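Local coordinates for protein beta-lactamase (Burkholderia cenocepacia, PDB 5E2G) that probably hydrolyses beta-lactam antibiotics to substituted beta-amino acids, as a member of the class C beta-lactamase family, at residues T11-P16 against V348-R353; V233-G238 against R248-T253; L267-Y272 against T322-V327. All blocks are in the same frame, centred on the assembly; numbering follows the deposited sequence.

Interaction 1: T11-P16 against V348-R353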
loop_
_atom_site.group_PDB
_atom_site.type_symbol
_atom_site.label_atom_id
_atom_site.label_comp_id
_atom_site.label_asym_id
_atom_site.label_seq_id
_atom_site.Cartn_x
_atom_site.Cartn_y
_atom_site.Cartn_z
ATOM N N THR A 11 -8.924 13.443 17.163
ATOM C CA THR A 11 -9.709 14.582 16.699
ATOM C C THR A 11 -8.870 15.849 16.632
ATOM O O THR A 11 -8.984 16.625 15.676
ATOM C CB THR A 11 -10.915 14.793 17.615
ATOM O OG1 THR A 11 -11.694 13.591 17.667
ATOM C CG2 THR A 11 -11.779 15.927 17.100
ATOM N N ARG A 12 -8.008 16.068 17.629
ATOM C CA ARG A 12 -7.191 17.275 17.649
ATOM C C ARG A 12 -6.256 17.358 16.452
ATOM O O ARG A 12 -5.802 18.456 16.112
ATOM C CB ARG A 12 -6.394 17.353 18.952
ATOM C CG ARG A 12 -7.267 17.457 20.186
ATOM C CD ARG A 12 -6.474 17.882 21.414
ATOM N NE ARG A 12 -6.760 17.021 22.561
ATOM C CZ ARG A 12 -5.996 15.997 22.931
ATOM N NH1 ARG A 12 -4.888 15.709 22.251
ATOM N NH2 ARG A 12 -6.332 15.261 23.985
ATOM N N GLN A 13 -5.961 16.233 15.800
ATOM C CA GLN A 13 -5.176 16.260 14.571
ATOM C C GLN A 13 -6.056 16.301 13.327
ATOM O O GLN A 13 -5.780 17.059 12.391
ATOM C CB GLN A 13 -4.260 15.036 14.503
ATOM C CG GLN A 13 -3.352 14.868 15.690
ATOM C CD GLN A 13 -2.356 15.994 15.812
ATOM O OE1 GLN A 13 -1.796 16.458 14.815
ATOM N NE2 GLN A 13 -2.128 16.447 17.040
ATOM N N ILE A 14 -7.125 15.509 13.316
ATOM C CA ILE A 14 -7.874 15.271 12.088
ATOM C C ILE A 14 -8.821 16.424 11.783
ATOM O O ILE A 14 -8.993 16.808 10.619
ATOM C CB ILE A 14 -8.613 13.929 12.203
ATOM C CG1 ILE A 14 -7.601 12.788 12.266
ATOM C CG2 ILE A 14 -9.556 13.741 11.053
ATOM C CD1 ILE A 14 -6.494 12.899 11.243
ATOM N N ALA A 15 -9.449 16.989 12.813
ATOM C CA ALA A 15 -10.389 18.087 12.592
ATOM C C ALA A 15 -9.748 19.280 11.893
ATOM O O ALA A 15 -10.327 19.766 10.904
ATOM C CB ALA A 15 -11.035 18.485 13.923
ATOM N N PRO A 16 -8.585 19.793 12.316
ATOM C CA PRO A 16 -7.989 20.904 11.558
ATOM C C PRO A 16 -7.527 20.479 10.185
ATOM O O PRO A 16 -7.609 21.269 9.237
ATOM C CB PRO A 16 -6.812 21.348 12.438
ATOM C CG PRO A 16 -7.050 20.711 13.772
ATOM C CD PRO A 16 -7.743 19.430 13.468
ATOM N N VAL A 348 1.740 12.380 7.401
ATOM C CA VAL A 348 2.879 11.896 8.171
ATOM C C VAL A 348 2.920 12.579 9.530
ATOM O O VAL A 348 3.055 11.921 10.569
ATOM C CB VAL A 348 4.181 12.114 7.382
ATOM C CG1 VAL A 348 5.378 11.786 8.234
ATOM C CG2 VAL A 348 4.174 11.277 6.120
ATOM N N LYS A 349 2.770 13.910 9.540
ATOM C CA LYS A 349 2.886 14.666 10.784
ATOM C C LYS A 349 1.807 14.265 11.776
ATOM O O LYS A 349 2.081 14.116 12.972
ATOM C CB LYS A 349 2.801 16.164 10.508
ATOM C CG LYS A 349 3.956 16.745 9.729
ATOM C CD LYS A 349 3.728 18.225 9.507
ATOM C CE LYS A 349 4.280 18.673 8.168
ATOM N NZ LYS A 349 3.658 19.966 7.748
ATOM N N ALA A 350 0.572 14.085 11.297
ATOM C CA ALA A 350 -0.517 13.712 12.192
ATOM C C ALA A 350 -0.308 12.313 12.764
ATOM O O ALA A 350 -0.503 12.091 13.964
ATOM C CB ALA A 350 -1.849 13.819 11.450
ATOM N N ALA A 351 0.104 11.359 11.929
ATOM C CA ALA A 351 0.395 10.022 12.430
ATOM C C ALA A 351 1.501 10.057 13.476
ATOM O O ALA A 351 1.409 9.400 14.518
ATOM C CB ALA A 351 0.779 9.108 11.270
ATOM N N TYR A 352 2.558 10.823 13.211
ATOM C CA TYR A 352 3.674 10.901 14.145
ATOM C C TYR A 352 3.230 11.489 15.477
ATOM O O TYR A 352 3.608 10.990 16.542
ATOM C CB TYR A 352 4.799 11.732 13.528
ATOM C CG TYR A 352 6.143 11.662 14.232
ATOM C CD1 TYR A 352 6.991 10.580 14.047
ATOM C CD2 TYR A 352 6.577 12.701 15.045
ATOM C CE1 TYR A 352 8.226 10.520 14.666
ATOM C CE2 TYR A 352 7.814 12.653 15.673
ATOM C CZ TYR A 352 8.636 11.560 15.477
ATOM O OH TYR A 352 9.867 11.517 16.102
ATOM N N ARG A 353 2.417 12.542 15.439
ATOM C CA ARG A 353 1.902 13.117 16.677
ATOM C C ARG A 353 0.953 12.153 17.374
ATOM O O ARG A 353 1.078 11.913 18.580
ATOM C CB ARG A 353 1.200 14.440 16.387
ATOM C CG ARG A 353 2.094 15.463 15.724
ATOM C CD ARG A 353 1.349 16.757 15.476
ATOM N NE ARG A 353 2.117 17.708 14.671
ATOM C CZ ARG A 353 1.774 18.095 13.446
ATOM N NH1 ARG A 353 0.670 17.613 12.880
ATOM N NH2 ARG A 353 2.528 18.968 12.786
#

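Interaction 2: V233-G238 against R248-T253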
loop_
_atom_site.group_PDB
_atom_site.type_symbol
_atom_site.label_atom_id
_atom_site.label_comp_id
_atom_site.label_asym_id
_atom_site.label_seq_id
_atom_site.Cartn_x
_atom_site.Cartn_y
_atom_site.Cartn_z
ATOM N N VAL A 233 -3.051 -4.228 9.257
ATOM C CA VAL A 233 -1.970 -3.708 10.097
ATOM C C VAL A 233 -1.741 -4.611 11.303
ATOM O O VAL A 233 -0.597 -4.909 11.663
ATOM C CB VAL A 233 -2.283 -2.259 10.521
ATOM C CG1 VAL A 233 -1.337 -1.786 11.625
ATOM C CG2 VAL A 233 -2.212 -1.332 9.313
ATOM N N GLN A 234 -2.820 -5.081 11.929
ATOM C CA GLN A 234 -2.667 -6.021 13.034
ATOM C C GLN A 234 -1.979 -7.293 12.573
ATOM O O GLN A 234 -1.086 -7.803 13.258
ATOM C CB GLN A 234 -4.023 -6.366 13.649
ATOM C CG GLN A 234 -4.754 -5.216 14.302
ATOM C CD GLN A 234 -6.069 -5.663 14.914
ATOM O OE1 GLN A 234 -7.122 -5.572 14.281
ATOM N NE2 GLN A 234 -6.013 -6.163 16.145
ATOM N N ALA A 235 -2.380 -7.814 11.413
ATOM C CA ALA A 235 -1.744 -9.011 10.870
ATOM C C ALA A 235 -0.255 -8.780 10.617
ATOM O O ALA A 235 0.571 -9.669 10.861
ATOM C CB ALA A 235 -2.456 -9.447 9.591
ATOM N N ASN A 236 0.113 -7.582 10.155
ATOM C CA ASN A 236 1.519 -7.243 9.955
ATOM C C ASN A 236 2.295 -7.115 11.258
ATOM O O ASN A 236 3.517 -6.936 11.211
ATOM C CB ASN A 236 1.639 -5.956 9.143
ATOM C CG ASN A 236 1.593 -6.215 7.644
ATOM O OD1 ASN A 236 2.625 -6.394 7.008
ATOM N ND2 ASN A 236 0.390 -6.251 7.080
HETATM N N MSE A 237 1.629 -7.213 12.406
HETATM C CA MSE A 237 2.330 -7.296 13.678
HETATM C C MSE A 237 2.029 -8.619 14.388
HETATM O O MSE A 237 2.328 -8.778 15.571
HETATM C CB MSE A 237 1.964 -6.104 14.555
HETATM C CG MSE A 237 2.278 -4.771 13.903
HETATM SE SE MSE A 237 2.029 -3.244 15.084
HETATM C CE MSE A 237 0.079 -3.209 15.141
ATOM N N GLY A 238 1.431 -9.557 13.652
ATOM C CA GLY A 238 1.256 -10.921 14.120
ATOM C C GLY A 238 0.180 -11.126 15.162
ATOM O O GLY A 238 0.261 -12.076 15.945
ATOM N N ARG A 248 4.046 -16.048 8.018
ATOM C CA ARG A 248 5.420 -15.927 7.532
ATOM C C ARG A 248 5.488 -15.032 6.302
ATOM O O ARG A 248 6.358 -14.155 6.209
ATOM C CB ARG A 248 5.996 -17.303 7.210
ATOM C CG ARG A 248 6.052 -18.243 8.403
ATOM C CD ARG A 248 6.880 -19.496 8.120
ATOM N NE ARG A 248 6.293 -20.353 7.087
ATOM C CZ ARG A 248 5.503 -21.398 7.331
ATOM N NH1 ARG A 248 5.200 -21.723 8.582
ATOM N NH2 ARG A 248 5.017 -22.117 6.324
ATOM N N ALA A 249 4.565 -15.231 5.352
ATOM C CA ALA A 249 4.545 -14.412 4.147
ATOM C C ALA A 249 4.427 -12.938 4.491
ATOM O O ALA A 249 5.131 -12.101 3.914
ATOM C CB ALA A 249 3.394 -14.836 3.238
ATOM N N ILE A 250 3.556 -12.603 5.443
ATOM C CA ILE A 250 3.351 -11.206 5.810
ATOM C C ILE A 250 4.615 -10.624 6.424
ATOM O O ILE A 250 5.039 -9.514 6.079
ATOM C CB ILE A 250 2.152 -11.072 6.763
ATOM C CG1 ILE A 250 0.845 -11.272 6.003
ATOM C CG2 ILE A 250 2.162 -9.713 7.436
ATOM C CD1 ILE A 250 -0.361 -11.377 6.907
ATOM N N GLU A 251 5.238 -11.357 7.348
ATOM C CA GLU A 251 6.431 -10.818 7.993
ATOM C C GLU A 251 7.550 -10.605 6.979
ATOM O O GLU A 251 8.278 -9.609 7.046
ATOM C CB GLU A 251 6.898 -11.729 9.129
ATOM C CG GLU A 251 7.918 -11.037 10.023
ATOM C CD GLU A 251 8.418 -11.896 11.177
ATOM O OE1 GLU A 251 8.117 -13.110 11.199
ATOM O OE2 GLU A 251 9.115 -11.353 12.062
ATOM N N ARG A 252 7.665 -11.503 5.998
ATOM C CA ARG A 252 8.740 -11.427 5.022
ATOM C C ARG A 252 8.618 -10.225 4.092
ATOM O O ARG A 252 9.621 -9.826 3.496
ATOM C CB ARG A 252 8.782 -12.723 4.223
ATOM C CG ARG A 252 10.172 -13.197 3.908
ATOM C CD ARG A 252 10.172 -14.669 3.553
ATOM N NE ARG A 252 11.295 -15.000 2.691
ATOM C CZ ARG A 252 12.464 -15.448 3.132
ATOM N NH1 ARG A 252 13.431 -15.717 2.265
ATOM N NH2 ARG A 252 12.669 -15.625 4.435
ATOM N N THR A 253 7.430 -9.619 3.957
ATOM C CA THR A 253 7.347 -8.356 3.224
ATOM C C THR A 253 8.034 -7.204 3.960
ATOM O O THR A 253 8.120 -6.101 3.405
ATOM C CB THR A 253 5.894 -7.955 2.954
ATOM O OG1 THR A 253 5.304 -7.494 4.173
ATOM C CG2 THR A 253 5.085 -9.125 2.395
HETATM O O HOH W 1 2.085 -7.095 4.338
#

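Interaction 3: L267-Y272 against T322-V327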
loop_
_atom_site.group_PDB
_atom_site.type_symbol
_atom_site.label_atom_id
_atom_site.label_comp_id
_atom_site.label_asym_id
_atom_site.label_seq_id
_atom_site.Cartn_x
_atom_site.Cartn_y
_atom_site.Cartn_z
ATOM N N LEU A 267 9.551 -5.112 0.598
ATOM C CA LEU A 267 8.703 -5.478 -0.532
ATOM C C LEU A 267 7.493 -4.565 -0.466
ATOM O O LEU A 267 6.556 -4.807 0.299
ATOM C CB LEU A 267 8.312 -6.949 -0.494
ATOM C CG LEU A 267 7.815 -7.469 -1.849
ATOM C CD1 LEU A 267 8.926 -7.412 -2.897
ATOM C CD2 LEU A 267 7.266 -8.886 -1.745
ATOM N N ILE A 268 7.548 -3.487 -1.246
ATOM C CA ILE A 268 6.554 -2.420 -1.305
ATOM C C ILE A 268 6.558 -1.576 -0.034
ATOM O O ILE A 268 6.607 -0.347 -0.119
ATOM C CB ILE A 268 5.144 -2.959 -1.610
ATOM C CG1 ILE A 268 5.117 -3.581 -3.012
ATOM C CG2 ILE A 268 4.113 -1.832 -1.500
ATOM C CD1 ILE A 268 5.490 -2.600 -4.118
ATOM N N TRP A 269 6.492 -2.205 1.142
ATOM C CA TRP A 269 6.605 -1.444 2.383
ATOM C C TRP A 269 7.901 -0.637 2.414
ATOM O O TRP A 269 8.899 -0.997 1.792
ATOM C CB TRP A 269 6.577 -2.360 3.603
ATOM C CG TRP A 269 5.276 -3.035 3.838
ATOM C CD1 TRP A 269 5.008 -4.356 3.680
ATOM C CD2 TRP A 269 4.055 -2.423 4.292
ATOM N NE1 TRP A 269 3.697 -4.614 4.010
ATOM C CE2 TRP A 269 3.090 -3.444 4.385
ATOM C CE3 TRP A 269 3.689 -1.111 4.629
ATOM C CZ2 TRP A 269 1.778 -3.199 4.801
ATOM C CZ3 TRP A 269 2.387 -0.864 5.038
ATOM C CH2 TRP A 269 1.444 -1.907 5.121
ATOM N N GLU A 270 7.876 0.461 3.157
ATOM C CA GLU A 270 9.037 1.318 3.350
ATOM C C GLU A 270 9.226 1.522 4.846
ATOM O O GLU A 270 8.244 1.636 5.584
ATOM C CB GLU A 270 8.836 2.652 2.609
ATOM C CG GLU A 270 8.424 2.451 1.139
ATOM C CD GLU A 270 7.577 3.588 0.577
ATOM O OE1 GLU A 270 7.288 4.551 1.322
ATOM O OE2 GLU A 270 7.202 3.519 -0.614
ATOM N N GLN A 271 10.475 1.535 5.311
ATOM C CA GLN A 271 10.694 1.497 6.750
ATOM C C GLN A 271 11.887 2.344 7.154
ATOM O O GLN A 271 12.705 2.760 6.324
ATOM C CB GLN A 271 10.885 0.060 7.248
ATOM C CG GLN A 271 12.260 -0.470 7.015
ATOM C CD GLN A 271 12.433 -1.902 7.464
ATOM O OE1 GLN A 271 13.553 -2.344 7.701
ATOM N NE2 GLN A 271 11.344 -2.634 7.577
ATOM N N TYR A 272 11.960 2.603 8.458
ATOM C CA TYR A 272 12.986 3.427 9.081
ATOM C C TYR A 272 13.286 2.823 10.442
ATOM O O TYR A 272 12.395 2.220 11.052
ATOM C CB TYR A 272 12.523 4.888 9.228
ATOM C CG TYR A 272 11.996 5.473 7.941
ATOM C CD1 TYR A 272 12.836 6.148 7.068
ATOM C CD2 TYR A 272 10.666 5.314 7.579
ATOM C CE1 TYR A 272 12.369 6.659 5.876
ATOM C CE2 TYR A 272 10.184 5.820 6.383
ATOM C CZ TYR A 272 11.038 6.496 5.537
ATOM O OH TYR A 272 10.566 6.998 4.350
ATOM N N THR A 322 -4.518 8.329 1.588
ATOM C CA THR A 322 -4.329 7.212 2.501
ATOM C C THR A 322 -2.941 7.267 3.123
ATOM O O THR A 322 -1.976 7.677 2.477
ATOM C CB THR A 322 -4.490 5.881 1.761
ATOM O OG1 THR A 322 -5.667 5.943 0.956
ATOM C CG2 THR A 322 -4.605 4.716 2.734
ATOM N N TYR A 323 -2.842 6.829 4.378
ATOM C CA TYR A 323 -1.554 6.642 5.034
ATOM C C TYR A 323 -1.670 5.498 6.025
ATOM O O TYR A 323 -2.675 5.379 6.725
ATOM C CB TYR A 323 -1.083 7.909 5.766
ATOM C CG TYR A 323 0.322 7.803 6.332
ATOM C CD1 TYR A 323 1.412 7.570 5.499
ATOM C CD2 TYR A 323 0.557 7.944 7.689
ATOM C CE1 TYR A 323 2.706 7.471 6.008
ATOM C CE2 TYR A 323 1.847 7.854 8.207
ATOM C CZ TYR A 323 2.915 7.616 7.362
ATOM O OH TYR A 323 4.185 7.527 7.874
ATOM N N VAL A 324 -0.625 4.678 6.092
ATOM C CA VAL A 324 -0.549 3.532 6.987
ATOM C C VAL A 324 0.821 3.530 7.643
ATOM O O VAL A 324 1.832 3.622 6.946
ATOM C CB VAL A 324 -0.756 2.213 6.225
ATOM C CG1 VAL A 324 -0.552 1.045 7.160
ATOM C CG2 VAL A 324 -2.137 2.178 5.564
ATOM N N ALA A 325 0.867 3.403 8.968
ATOM C CA ALA A 325 2.152 3.346 9.656
ATOM C C ALA A 325 2.013 2.538 10.935
ATOM O O ALA A 325 1.012 2.664 11.641
ATOM C CB ALA A 325 2.684 4.748 9.982
ATOM N N PHE A 326 3.021 1.724 11.245
ATOM C CA PHE A 326 2.935 0.917 12.455
ATOM C C PHE A 326 4.335 0.557 12.937
ATOM O O PHE A 326 5.316 0.671 12.201
ATOM C CB PHE A 326 2.078 -0.340 12.228
ATOM C CG PHE A 326 2.573 -1.228 11.129
ATOM C CD1 PHE A 326 2.296 -0.936 9.803
ATOM C CD2 PHE A 326 3.310 -2.363 11.421
ATOM C CE1 PHE A 326 2.756 -1.756 8.790
ATOM C CE2 PHE A 326 3.769 -3.186 10.409
ATOM C CZ PHE A 326 3.491 -2.882 9.095
ATOM N N VAL A 327 4.412 0.160 14.205
ATOM C CA VAL A 327 5.675 -0.169 14.864
ATOM C C VAL A 327 5.502 -1.524 15.534
ATOM O O VAL A 327 4.975 -1.589 16.652
ATOM C CB VAL A 327 6.091 0.906 15.888
ATOM C CG1 VAL A 327 7.412 0.543 16.525
ATOM C CG2 VAL A 327 6.189 2.282 15.248
#

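Interaction 1: T11-P16 against V348-R353
Helices 3-21 and 344-357 approach each other through Gln13 and Ala350, whose CA atoms lie 5.8 Å apart, the shortest such distance between 11-16 and 348-353. These are the N-terminal and C-terminal helices of the chain, brought together on the antiparallel sheet in the alpha/beta part of the class C beta-lactamase fold. Ile14, one residue on from Gln13, turns to Met26 and Ile28 of strand 25-32, while Val348 and Ala351 pack on Tyr323 of strand 321-327, which places both helices on the sheet with this contact bridging them.

Both CB atoms of the central pair point across the interface, and Gln13 CB and Ala350 CB stand 4.1 Å apart. The small methyl group lets the glutamine backbone come close, and the rest of the glutamine then passes on to Arg353, one helical turn further along. A bend in the Gln13 chain at chi2 (-65°) swings its amide over to the arginine, and the two side chains meet at about a right angle. Gln13 CD lies 3.9 Å from Arg353 CB, so the aliphatic root of the arginine packs against the amide carbon. Farther out, the arginine runs extended from CG to NE and folds back along its own helix, where Lys349 CA sits above one face of the guanidinium, offset toward its rim. Gln13 OE1 approaches the edge of that guanidinium near its plane, with the amide and guanidinium planes 32° apart. The polar link is modest: Arg353 is exposed, and the weak hydrogen bond from Arg353 NH1 to Gln13 OE1 spans 3.3 Å, with 151° at the hydrogen. Gln13 OE1 also lies 3.2 Å from Arg353 CD.

Interaction 2: V233-G238 against R248-T253
A single water bridges Asn236 and Thr253 by giving a hydrogen to each: it lies 2.8 Å from Asn236 OD1 and 3.2 Å from Thr253 OG1. Asn236 OD1 and Thr253 OG1 are 4.1 Å apart, and no direct hydrogen bond joins 233-238 to 248-253. The water thus carries the polar part of a contact whose touching residues are all buried.

The threonine hydroxyl accepts from the water while its own hydrogen is used within its segment. With chi1 at 74°, OG1 sits between the backbone N and the carbonyl carbon, and from there Thr253 OG1 donates to Ile250 O at 2.8 Å, in the carbonyl plane. Ile250 O also accepts from Thr253 N. Asn236 is held more widely: His254 NE2 gives its OD1 a second hydrogen, and ND2 donates to Phe232 O, so the rotation of the amide is fixed from both ends.

Ile250 fills the apolar part, its two branches reaching different partners. The side chains of Ile250 and Asn236 cross at about a right angle, and the CG2 methyl lies against the amide, Ile250 CG2 3.4 Å from Asn236 OD1. The other branch ends against Ala235, Ile250 CD1 lying 3.9 Å from Ala235 CB. Ile250 also touches Thr70 of helix 64-77, and Val233 rests on strand 321-327.

The two segments belong to successive helices, 226-235 and 244-252, joined by a short connection. The first of them ends in a Schellman motif, with Gly238 at positive phi as the C-prime residue and Gly238 N bonded to Ala235 O.

Interaction 3: L267-Y272 against T322-V327
Phe326 holds CG between its backbone N and carbonyl carbon (chi1 58°), which swings a ring rooted beside the contact round to Trp269. The indole comes to meet it with its CG beside the backbone N (chi1 -68°), presenting the benzo end of the ring system to 322-327. The result is a T-shaped aromatic pair in which the edge of Phe326 is directed at a face of Trp269. Their six-membered rings have centroids 5.4 Å apart and planes at 85°, close to perpendicular. Phe326 CE1 makes the approach, sitting 3.8 Å above the indole plane toward its rim and 3.9 Å from both Trp269 CZ3 and Trp269 CH2.

Trp269 lies in the loop leading into strand 270-273, whereas Phe326 and Val324 belong to strand 321-327. In the large antiparallel sheet of this serine beta-lactamase fold, strand 309-316 runs between these two strands, so the aromatic pair spans it, and both rings touch its Ile311. Helix 226-235 adds to the packing through Phe232 on Trp269 and Val233 on Phe326. Ile268 touches Lys65 and Trp269 touches Thr66, in the helix whose start carries what is probably the SxxK motif of the active site; Trp269 therefore appears to pack next to that site.

Val324 reaches the same indole differently. Its CG1 methyl lies near the indole plane at the edge of the ring, with Val324 CG1 4.1 Å from Trp269 CZ3.

From the N terminus, helix 3-21 comes first, but interaction 1 is completed only by the C-terminal helix, so it closes a loop of 331 residues around the other two contacts. Within that loop, interaction 2 joins 233-238 to 248-253 across a short connection, and interaction 3 joins 267-272 to 322-327. These two follow in series without crossing. Their centres are 12 Å apart and they touch: Asn236 and Met237, near the end of helix 226-235, pack on Phe326 of the sheet, and Thr253, near the end of helix 244-252, meets Trp269. Strand 321-327 also meets the C-terminal helix of interaction 1, so it connects all three, although interactions 1 and 2 do not meet.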